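Local coordinates for protein ribose-phosphate pyrophosphokinase (Sulfolobus solfataricus, PDB 4TWB) that makes phosphoribosyl pyrophosphate by transferring the pyrophosphoryl group of ATP to the 1-hydroxyl of ribose 5-phosphate, with magnesium as cofactor, at residues A8-D13 against V53-D57; K81-P87 against V118-V124; I156-L162 against K210-I215. All blocks are in the same frame, centred on the assembly; numbering follows the deposited sequence.

In the fold
The three contacts follow one another along the chain, each closing before the next opens. Contacts 1 and 2 belong to the N-terminal half, with centres about 12 Å apart. Contact 2 joins strands 81-86 and 120-124 of its mixed sheet. Contact 1 lies where strand 49-53 runs out beside the start of helix 12-20. The two touch directly: Gln54 N lies 3.0 Å from Ile85 O, a probable hydrogen bond, and Ile12 packs on Pro87. Contact 3 lies in the parallel sheet of the phosphoribosyltransferase domain, across the chain's centre. Its centre is about 30 Å from that of contact 1 and about 33 Å from that of contact 2. The chain thus has two separate sheet cores, as expected of this two-domain family.

Contact 1 of 3, residues A8-D13 against V53-D57; sequences ATNGID and VQTTD
Val53 and Ala8 bury the most surface here, 85 and 81 Å², followed by Thr55. Ala8 and Thr9 are extended, and Asn10 and Gly11 turn into helix 12-20. Val53 ends strand 49-53 and a loop follows. Ala8 lies opposite Gln54 (CA-CA 5.3 Å) and Asp13 opposite Val53 (CA-CA 5.9 Å). Ala8 is bonded through both backbone polar atoms. Its N donates to Gln54 OE1 (2.6 Å), and its O accepts from Thr55 N (2.7 Å, nearly straight). Ala8 CB packs 3.8 Å from Thr55 CG2. These are beta-alpha loops, leaving the C-terminal ends of parallel strands 2-5 and 49-53 and leading to helices 12-20 and 60-76. Val53, chi1 t, points at the helix start. Its CG1 meets Ile12 CG2 at 4.2 Å and Thr9 CG2 at 3.8 Å, while its CB lies 4.0 Å from Asp13 CB. Gly11 is the N-cap residue, with positive phi (94°). Thr9, chi1 p, donates from OG1 to Asp13 OD1 (2.7 Å), across that cap. Thr55 OG1 bonds away from the pair, to Thr270 O.

Contact 2 of 3, residues K81-P87 against V118-V124; sequences KLTAIVP and VNTLVVV
Strands 81-86 and 120-124 run parallel; their axes approach to 4.7 Å at an angle of 15°. Thr83 pairs with Thr120, Ala84 with Leu121 and Ile85 with Val122. Ala84 N donates to Thr120 O (2.8 Å), Val122 N to Ala84 O (2.8 Å) and Val86 N to Val122 O (2.9 Å). At the start, Leu82 O accepts from Asn119 N (2.9 Å) and Thr120 N (3.1 Å). Asn119, chi1 m, reaches back so that its OD1 takes Leu82 N (2.8 Å). On the face of Ala84, the small methyl makes a hollow that Val118 fills, CG1 to Ala84 CB 3.6 Å. Val118 CG2 also meets Leu82 CD1 at 3.6 Å. Further along, Leu121 (chi1 t, chi2 p) leans across, its CD1 3.4 Å from Val86 CG1. On the other face, Val122 fits between Thr83 and Ile85: CG2 to Thr83 CG2 and CB to Ile85 CG1 are both 3.9 Å. With intervening helix 105-114, the pair forms a beta-alpha-beta crossover within the N-terminal sheet.

Contact 3 of 3, residues I156-L162 against K210-I215; sequences IEDPFIL and KDVVII
Ile156 leaves helix 145-155, and Asp158 turns the chain with positive phi (68°) into strand 159-162. This strand runs parallel to strand 211-215, with axes 4.5 Å apart at 31°. Pro159 pairs with Asp211, Phe160 with Val212, Ile161 with Val213 and Leu162 with Ile214. Five backbone hydrogen bonds join them, from Asp211 N to Asp158 O (3.2 Å) to Ile215 N to Leu162 O (3.1 Å); Val213 N to Phe160 O is shortest (2.8 Å). The ring end of Phe160, chi1 t, heads away, yet still touches Lys210 CD and Val212 CG2 obliquely. Leu162 lies between wells in both chi angles, its CB 3.7 Å from Val212 CG1. On the opposite face Ile161, chi1 m, puts CG2 3.9 Å from Ile215 CD1 and CG1 4.4 Å from CB of Val213 (chi1 t). Asp211, chi1 m, bonds Ser239 OG through OD1. Lys210 (m, t, t, m) brings NZ 3.6 Å from OD1 of Asp158 (chi1 t). Backbone hydrogen bonds and branched apolar side chains thus hold the pair together; this salt bridge, on exposed Asp158, is a peripheral addition.

Contact 1 of 3, residues A8-D13 against V53-D57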
loop_
_atom_site.group_PDB
_atom_site.type_symbol
_atom_site.label_atom_id
_atom_site.label_comp_id
_atom_site.label_asym_id
_atom_site.label_seq_id
_atom_site.Cartn_x
_atom_site.Cartn_y
_atom_site.Cartn_z
ATOM N N ALA A 8 6.013 -4.034 11.260
ATOM C CA ALA A 8 7.140 -4.681 10.585
ATOM C C ALA A 8 8.486 -4.216 11.148
ATOM O O ALA A 8 9.142 -3.318 10.626
ATOM C CB ALA A 8 7.073 -4.454 9.078
ATOM N N THR A 9 8.869 -4.834 12.250
ATOM C CA THR A 9 10.172 -4.651 12.842
ATOM C C THR A 9 10.715 -6.054 12.727
ATOM O O THR A 9 9.934 -7.014 12.741
ATOM C CB THR A 9 10.042 -4.313 14.321
ATOM O OG1 THR A 9 9.756 -5.509 15.058
ATOM C CG2 THR A 9 8.923 -3.322 14.534
ATOM N N ASN A 10 12.023 -6.221 12.588
ATOM C CA ASN A 10 12.511 -7.597 12.491
ATOM C C ASN A 10 13.301 -7.963 13.729
ATOM O O ASN A 10 14.369 -8.561 13.663
ATOM C CB ASN A 10 13.304 -7.819 11.208
ATOM C CG ASN A 10 12.428 -7.771 9.973
ATOM O OD1 ASN A 10 11.681 -8.713 9.688
ATOM N ND2 ASN A 10 12.520 -6.673 9.226
ATOM N N GLY A 11 12.743 -7.584 14.871
ATOM C CA GLY A 11 13.413 -7.731 16.143
ATOM C C GLY A 11 14.138 -6.447 16.471
ATOM O O GLY A 11 14.610 -6.258 17.590
ATOM N N ILE A 12 14.223 -5.557 15.490
ATOM C CA ILE A 12 15.021 -4.350 15.651
ATOM C C ILE A 12 14.505 -3.441 16.763
ATOM O O ILE A 12 15.298 -2.834 17.490
ATOM C CB ILE A 12 15.133 -3.552 14.340
ATOM C CG1 ILE A 12 15.991 -4.304 13.333
ATOM C CG2 ILE A 12 15.742 -2.192 14.598
ATOM C CD1 ILE A 12 16.132 -3.586 12.017
ATOM N N ASP A 13 13.183 -3.348 16.896
ATOM C CA ASP A 13 12.584 -2.549 17.963
ATOM C C ASP A 13 12.967 -3.099 19.346
ATOM O O ASP A 13 13.314 -2.344 20.251
ATOM C CB ASP A 13 11.056 -2.475 17.802
ATOM C CG ASP A 13 10.389 -3.852 17.829
ATOM O OD1 ASP A 13 11.010 -4.851 17.378
ATOM O OD2 ASP A 13 9.233 -3.933 18.297
ATOM N N VAL A 53 9.951 2.223 14.824
ATOM C CA VAL A 53 10.586 1.237 13.972
ATOM C C VAL A 53 9.572 0.583 13.032
ATOM O O VAL A 53 8.709 -0.170 13.474
ATOM C CB VAL A 53 11.259 0.151 14.802
ATOM C CG1 VAL A 53 11.834 -0.929 13.881
ATOM C CG2 VAL A 53 12.351 0.761 15.671
ATOM N N GLN A 54 9.682 0.899 11.741
ATOM C CA GLN A 54 8.847 0.314 10.692
ATOM C C GLN A 54 9.700 0.069 9.468
ATOM O O GLN A 54 10.121 1.017 8.817
ATOM C CB GLN A 54 7.717 1.263 10.271
ATOM C CG GLN A 54 6.338 0.856 10.727
ATOM C CD GLN A 54 5.873 -0.454 10.132
ATOM O OE1 GLN A 54 5.917 -1.488 10.786
ATOM N NE2 GLN A 54 5.422 -0.417 8.895
ATOM N N THR A 55 9.954 -1.185 9.134
ATOM C CA THR A 55 10.640 -1.456 7.885
ATOM C C THR A 55 9.580 -1.597 6.819
ATOM O O THR A 55 8.423 -1.829 7.136
ATOM C CB THR A 55 11.503 -2.721 7.949
ATOM O OG1 THR A 55 12.436 -2.706 6.865
ATOM C CG2 THR A 55 10.652 -3.957 7.846
ATOM N N THR A 56 9.962 -1.444 5.558
ATOM C CA THR A 56 8.985 -1.502 4.484
ATOM C C THR A 56 9.320 -2.557 3.439
ATOM O O THR A 56 9.075 -2.356 2.250
ATOM C CB THR A 56 8.759 -0.119 3.825
ATOM O OG1 THR A 56 9.963 0.324 3.190
ATOM C CG2 THR A 56 8.331 0.905 4.872
ATOM N N ASP A 57 9.863 -3.688 3.891
ATOM C CA ASP A 57 10.021 -4.862 3.028
ATOM C C ASP A 57 8.660 -5.437 2.596
ATOM O O ASP A 57 7.614 -4.913 2.977
ATOM C CB ASP A 57 10.879 -5.943 3.706
ATOM C CG ASP A 57 10.282 -6.452 5.002
ATOM O OD1 ASP A 57 10.604 -7.595 5.397
ATOM O OD2 ASP A 57 9.498 -5.722 5.633
#

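Contact 2 of 3, residues K81-P87 against V118-V124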
loop_
_atom_site.group_PDB
_atom_site.type_symbol
_atom_site.label_atom_id
_atom_site.label_comp_id
_atom_site.label_asym_id
_atom_site.label_seq_id
_atom_site.Cartn_x
_atom_site.Cartn_y
_atom_site.Cartn_z
ATOM N N LYS A 81 8.359 14.544 19.287
ATOM C CA LYS A 81 9.210 14.375 18.115
ATOM C C LYS A 81 9.017 12.962 17.581
ATOM O O LYS A 81 8.917 11.997 18.354
ATOM C CB LYS A 81 10.672 14.590 18.496
ATOM C CG LYS A 81 11.613 14.878 17.335
ATOM C CD LYS A 81 13.049 14.539 17.717
ATOM C CE LYS A 81 14.052 15.263 16.834
ATOM N NZ LYS A 81 15.446 15.039 17.316
ATOM N N LEU A 82 8.941 12.844 16.261
ATOM C CA LEU A 82 8.813 11.536 15.646
ATOM C C LEU A 82 10.090 11.248 14.873
ATOM O O LEU A 82 10.462 12.000 13.964
ATOM C CB LEU A 82 7.614 11.480 14.695
ATOM C CG LEU A 82 6.908 10.129 14.561
ATOM C CD1 LEU A 82 6.493 9.923 13.113
ATOM C CD2 LEU A 82 7.757 8.958 15.054
ATOM N N THR A 83 10.755 10.160 15.252
ATOM C CA THR A 83 11.883 9.648 14.494
ATOM C C THR A 83 11.475 8.318 13.897
ATOM O O THR A 83 11.171 7.358 14.616
ATOM C CB THR A 83 13.120 9.452 15.372
ATOM O OG1 THR A 83 13.623 10.732 15.780
ATOM C CG2 THR A 83 14.191 8.708 14.600
ATOM N N ALA A 84 11.453 8.265 12.572
ATOM C CA ALA A 84 11.069 7.044 11.884
ATOM C C ALA A 84 12.297 6.271 11.476
ATOM O O ALA A 84 13.076 6.726 10.641
ATOM C CB ALA A 84 10.223 7.370 10.668
ATOM N N ILE A 85 12.470 5.109 12.083
ATOM C CA ILE A 85 13.554 4.213 11.728
ATOM C C ILE A 85 12.993 3.194 10.754
ATOM O O ILE A 85 12.267 2.274 11.137
ATOM C CB ILE A 85 14.137 3.498 12.968
ATOM C CG1 ILE A 85 14.798 4.506 13.914
ATOM C CG2 ILE A 85 15.140 2.416 12.554
ATOM C CD1 ILE A 85 14.972 3.957 15.320
ATOM N N VAL A 86 13.286 3.383 9.482
ATOM C CA VAL A 86 12.822 2.450 8.476
ATOM C C VAL A 86 14.034 1.790 7.847
ATOM O O VAL A 86 14.698 2.379 6.986
ATOM C CB VAL A 86 11.842 3.142 7.476
ATOM C CG1 VAL A 86 11.831 4.635 7.704
ATOM C CG2 VAL A 86 12.130 2.784 6.017
ATOM N N PRO A 87 14.373 0.590 8.344
ATOM C CA PRO A 87 15.577 -0.146 7.950
ATOM C C PRO A 87 15.687 -0.319 6.435
ATOM O O PRO A 87 16.685 0.080 5.840
ATOM C CB PRO A 87 15.413 -1.495 8.663
ATOM C CG PRO A 87 14.631 -1.161 9.890
ATOM C CD PRO A 87 13.673 -0.063 9.463
ATOM N N VAL A 118 6.663 12.903 10.307
ATOM C CA VAL A 118 8.000 12.395 10.618
ATOM C C VAL A 118 9.017 13.542 10.639
ATOM O O VAL A 118 9.170 14.289 9.664
ATOM C CB VAL A 118 8.452 11.308 9.621
ATOM C CG1 VAL A 118 9.845 10.857 9.951
ATOM C CG2 VAL A 118 7.508 10.125 9.653
ATOM N N ASN A 119 9.709 13.679 11.763
ATOM C CA ASN A 119 10.679 14.753 11.932
ATOM C C ASN A 119 12.056 14.320 11.460
ATOM O O ASN A 119 12.744 15.033 10.722
ATOM C CB ASN A 119 10.766 15.164 13.403
ATOM C CG ASN A 119 9.481 15.779 13.914
ATOM O OD1 ASN A 119 8.856 15.271 14.852
ATOM N ND2 ASN A 119 9.075 16.874 13.292
ATOM N N THR A 120 12.449 13.130 11.896
ATOM C CA THR A 120 13.754 12.592 11.580
ATOM C C THR A 120 13.582 11.226 10.964
ATOM O O THR A 120 12.878 10.377 11.515
ATOM C CB THR A 120 14.635 12.492 12.845
ATOM O OG1 THR A 120 15.232 13.767 13.114
ATOM C CG2 THR A 120 15.736 11.473 12.652
ATOM N N LEU A 121 14.235 11.025 9.820
ATOM C CA LEU A 121 14.208 9.749 9.100
ATOM C C LEU A 121 15.549 9.010 9.168
ATOM O O LEU A 121 16.596 9.571 8.822
ATOM C CB LEU A 121 13.804 10.000 7.648
ATOM C CG LEU A 121 13.921 8.870 6.632
ATOM C CD1 LEU A 121 13.112 7.680 7.066
ATOM C CD2 LEU A 121 13.444 9.357 5.273
ATOM N N VAL A 122 15.514 7.757 9.621
ATOM C CA VAL A 122 16.713 6.927 9.736
ATOM C C VAL A 122 16.627 5.738 8.790
ATOM O O VAL A 122 15.711 4.923 8.901
ATOM C CB VAL A 122 16.886 6.376 11.158
ATOM C CG1 VAL A 122 18.137 5.553 11.227
ATOM C CG2 VAL A 122 16.940 7.499 12.155
ATOM N N VAL A 123 17.580 5.625 7.868
ATOM C CA VAL A 123 17.548 4.560 6.862
ATOM C C VAL A 123 18.875 3.810 6.795
ATOM O O VAL A 123 19.945 4.405 6.933
ATOM C CB VAL A 123 17.263 5.124 5.463
ATOM C CG1 VAL A 123 17.092 4.009 4.478
ATOM C CG2 VAL A 123 16.010 5.983 5.491
ATOM N N VAL A 124 18.813 2.502 6.585
ATOM C CA VAL A 124 20.017 1.709 6.429
ATOM C C VAL A 124 20.297 1.470 4.933
ATOM O O VAL A 124 19.406 1.066 4.195
ATOM C CB VAL A 124 19.893 0.379 7.177
ATOM C CG1 VAL A 124 21.177 -0.441 7.030
ATOM C CG2 VAL A 124 19.598 0.632 8.633
#

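Contact 3 of 3, residues I156-L162 against K210-I215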
loop_
_atom_site.group_PDB
_atom_site.type_symbol
_atom_site.label_atom_id
_atom_site.label_comp_id
_atom_site.label_asym_id
_atom_site.label_seq_id
_atom_site.Cartn_x
_atom_site.Cartn_y
_atom_site.Cartn_z
ATOM N N ILE A 156 35.339 -15.902 6.727
ATOM C CA ILE A 156 36.128 -16.032 5.517
ATOM C C ILE A 156 37.624 -15.927 5.759
ATOM O O ILE A 156 38.131 -14.891 6.202
ATOM C CB ILE A 156 35.644 -15.043 4.449
ATOM C CG1 ILE A 156 34.132 -15.230 4.265
ATOM C CG2 ILE A 156 36.418 -15.234 3.150
ATOM C CD1 ILE A 156 33.646 -15.046 2.872
ATOM N N GLU A 157 38.316 -17.027 5.475
ATOM C CA GLU A 157 39.759 -17.105 5.608
ATOM C C GLU A 157 40.396 -16.609 4.312
ATOM O O GLU A 157 40.214 -17.216 3.262
ATOM C CB GLU A 157 40.148 -18.559 5.868
ATOM C CG GLU A 157 41.521 -18.763 6.482
ATOM C CD GLU A 157 41.837 -20.233 6.698
ATOM O OE1 GLU A 157 41.277 -21.072 5.958
ATOM O OE2 GLU A 157 42.640 -20.548 7.604
ATOM N N ASP A 158 41.129 -15.503 4.381
ATOM C CA ASP A 158 41.737 -14.899 3.185
ATOM C C ASP A 158 40.672 -14.316 2.234
ATOM O O ASP A 158 40.419 -14.858 1.155
ATOM C CB ASP A 158 42.639 -15.910 2.454
ATOM C CG ASP A 158 43.533 -15.259 1.409
ATOM O OD1 ASP A 158 43.886 -15.942 0.422
ATOM O OD2 ASP A 158 43.885 -14.072 1.574
ATOM N N PRO A 159 40.052 -13.195 2.634
ATOM C CA PRO A 159 38.977 -12.582 1.863
ATOM C C PRO A 159 39.473 -11.648 0.768
ATOM O O PRO A 159 40.368 -10.844 0.981
ATOM C CB PRO A 159 38.239 -11.742 2.914
ATOM C CG PRO A 159 38.941 -11.990 4.225
ATOM C CD PRO A 159 40.293 -12.466 3.885
ATOM N N PHE A 160 38.883 -11.761 -0.409
ATOM C CA PHE A 160 38.991 -10.722 -1.413
ATOM C C PHE A 160 37.591 -10.118 -1.594
ATOM O O PHE A 160 36.601 -10.831 -1.722
ATOM C CB PHE A 160 39.514 -11.290 -2.732
ATOM C CG PHE A 160 39.734 -10.250 -3.792
ATOM C CD1 PHE A 160 40.993 -9.724 -4.017
ATOM C CD2 PHE A 160 38.676 -9.787 -4.553
ATOM C CE1 PHE A 160 41.193 -8.768 -4.983
ATOM C CE2 PHE A 160 38.868 -8.829 -5.513
ATOM C CZ PHE A 160 40.132 -8.318 -5.734
ATOM N N ILE A 161 37.496 -8.802 -1.592
ATOM C CA ILE A 161 36.189 -8.167 -1.648
ATOM C C ILE A 161 35.894 -7.548 -3.005
ATOM O O ILE A 161 36.556 -6.607 -3.434
ATOM C CB ILE A 161 36.020 -7.166 -0.511
ATOM C CG1 ILE A 161 35.727 -7.945 0.773
ATOM C CG2 ILE A 161 34.902 -6.195 -0.810
ATOM C CD1 ILE A 161 36.194 -7.259 2.010
ATOM N N LEU A 162 34.891 -8.108 -3.677
ATOM C CA LEU A 162 34.583 -7.781 -5.066
ATOM C C LEU A 162 33.249 -7.062 -5.172
ATOM O O LEU A 162 32.228 -7.567 -4.708
ATOM C CB LEU A 162 34.516 -9.062 -5.896
ATOM C CG LEU A 162 34.903 -9.032 -7.374
ATOM C CD1 LEU A 162 34.025 -10.013 -8.115
ATOM C CD2 LEU A 162 34.760 -7.649 -7.953
ATOM N N LYS A 210 41.872 -16.842 -4.132
ATOM C CA LYS A 210 41.323 -16.213 -2.927
ATOM C C LYS A 210 39.836 -16.517 -2.697
ATOM O O LYS A 210 39.120 -16.886 -3.624
ATOM C CB LYS A 210 41.557 -14.701 -2.951
ATOM C CG LYS A 210 43.019 -14.316 -2.972
ATOM C CD LYS A 210 43.248 -12.947 -2.357
ATOM C CE LYS A 210 44.729 -12.558 -2.376
ATOM N NZ LYS A 210 45.588 -13.569 -1.681
ATOM N N ASP A 211 39.392 -16.377 -1.450
ATOM C CA ASP A 211 37.984 -16.542 -1.089
ATOM C C ASP A 211 37.207 -15.246 -1.315
ATOM O O ASP A 211 37.161 -14.385 -0.437
ATOM C CB ASP A 211 37.847 -16.936 0.382
ATOM C CG ASP A 211 38.107 -18.398 0.623
ATOM O OD1 ASP A 211 37.838 -19.206 -0.280
ATOM O OD2 ASP A 211 38.565 -18.751 1.725
ATOM N N VAL A 212 36.584 -15.116 -2.480
ATOM C CA VAL A 212 35.920 -13.874 -2.857
ATOM C C VAL A 212 34.583 -13.640 -2.154
ATOM O O VAL A 212 33.814 -14.573 -1.915
ATOM C CB VAL A 212 35.712 -13.802 -4.366
ATOM C CG1 VAL A 212 34.937 -12.548 -4.737
ATOM C CG2 VAL A 212 37.057 -13.844 -5.071
ATOM N N VAL A 213 34.327 -12.384 -1.808
ATOM C CA VAL A 213 33.049 -11.974 -1.242
ATOM C C VAL A 213 32.490 -10.848 -2.091
ATOM O O VAL A 213 33.077 -9.770 -2.174
ATOM C CB VAL A 213 33.195 -11.453 0.188
ATOM C CG1 VAL A 213 31.838 -11.127 0.774
ATOM C CG2 VAL A 213 33.902 -12.472 1.038
ATOM N N ILE A 214 31.361 -11.104 -2.740
ATOM C CA ILE A 214 30.721 -10.092 -3.574
ATOM C C ILE A 214 29.662 -9.319 -2.793
ATOM O O ILE A 214 28.671 -9.896 -2.335
ATOM C CB ILE A 214 30.079 -10.708 -4.816
ATOM C CG1 ILE A 214 31.047 -11.688 -5.471
ATOM C CG2 ILE A 214 29.690 -9.617 -5.793
ATOM C CD1 ILE A 214 30.567 -12.247 -6.781
ATOM N N ILE A 215 29.882 -8.012 -2.657
ATOM C CA ILE A 215 29.045 -7.162 -1.817
ATOM C C ILE A 215 28.234 -6.123 -2.606
ATOM O O ILE A 215 28.787 -5.345 -3.386
ATOM C CB ILE A 215 29.891 -6.427 -0.760
ATOM C CG1 ILE A 215 30.706 -7.425 0.051
ATOM C CG2 ILE A 215 29.011 -5.618 0.169
ATOM C CD1 ILE A 215 31.547 -6.777 1.129
#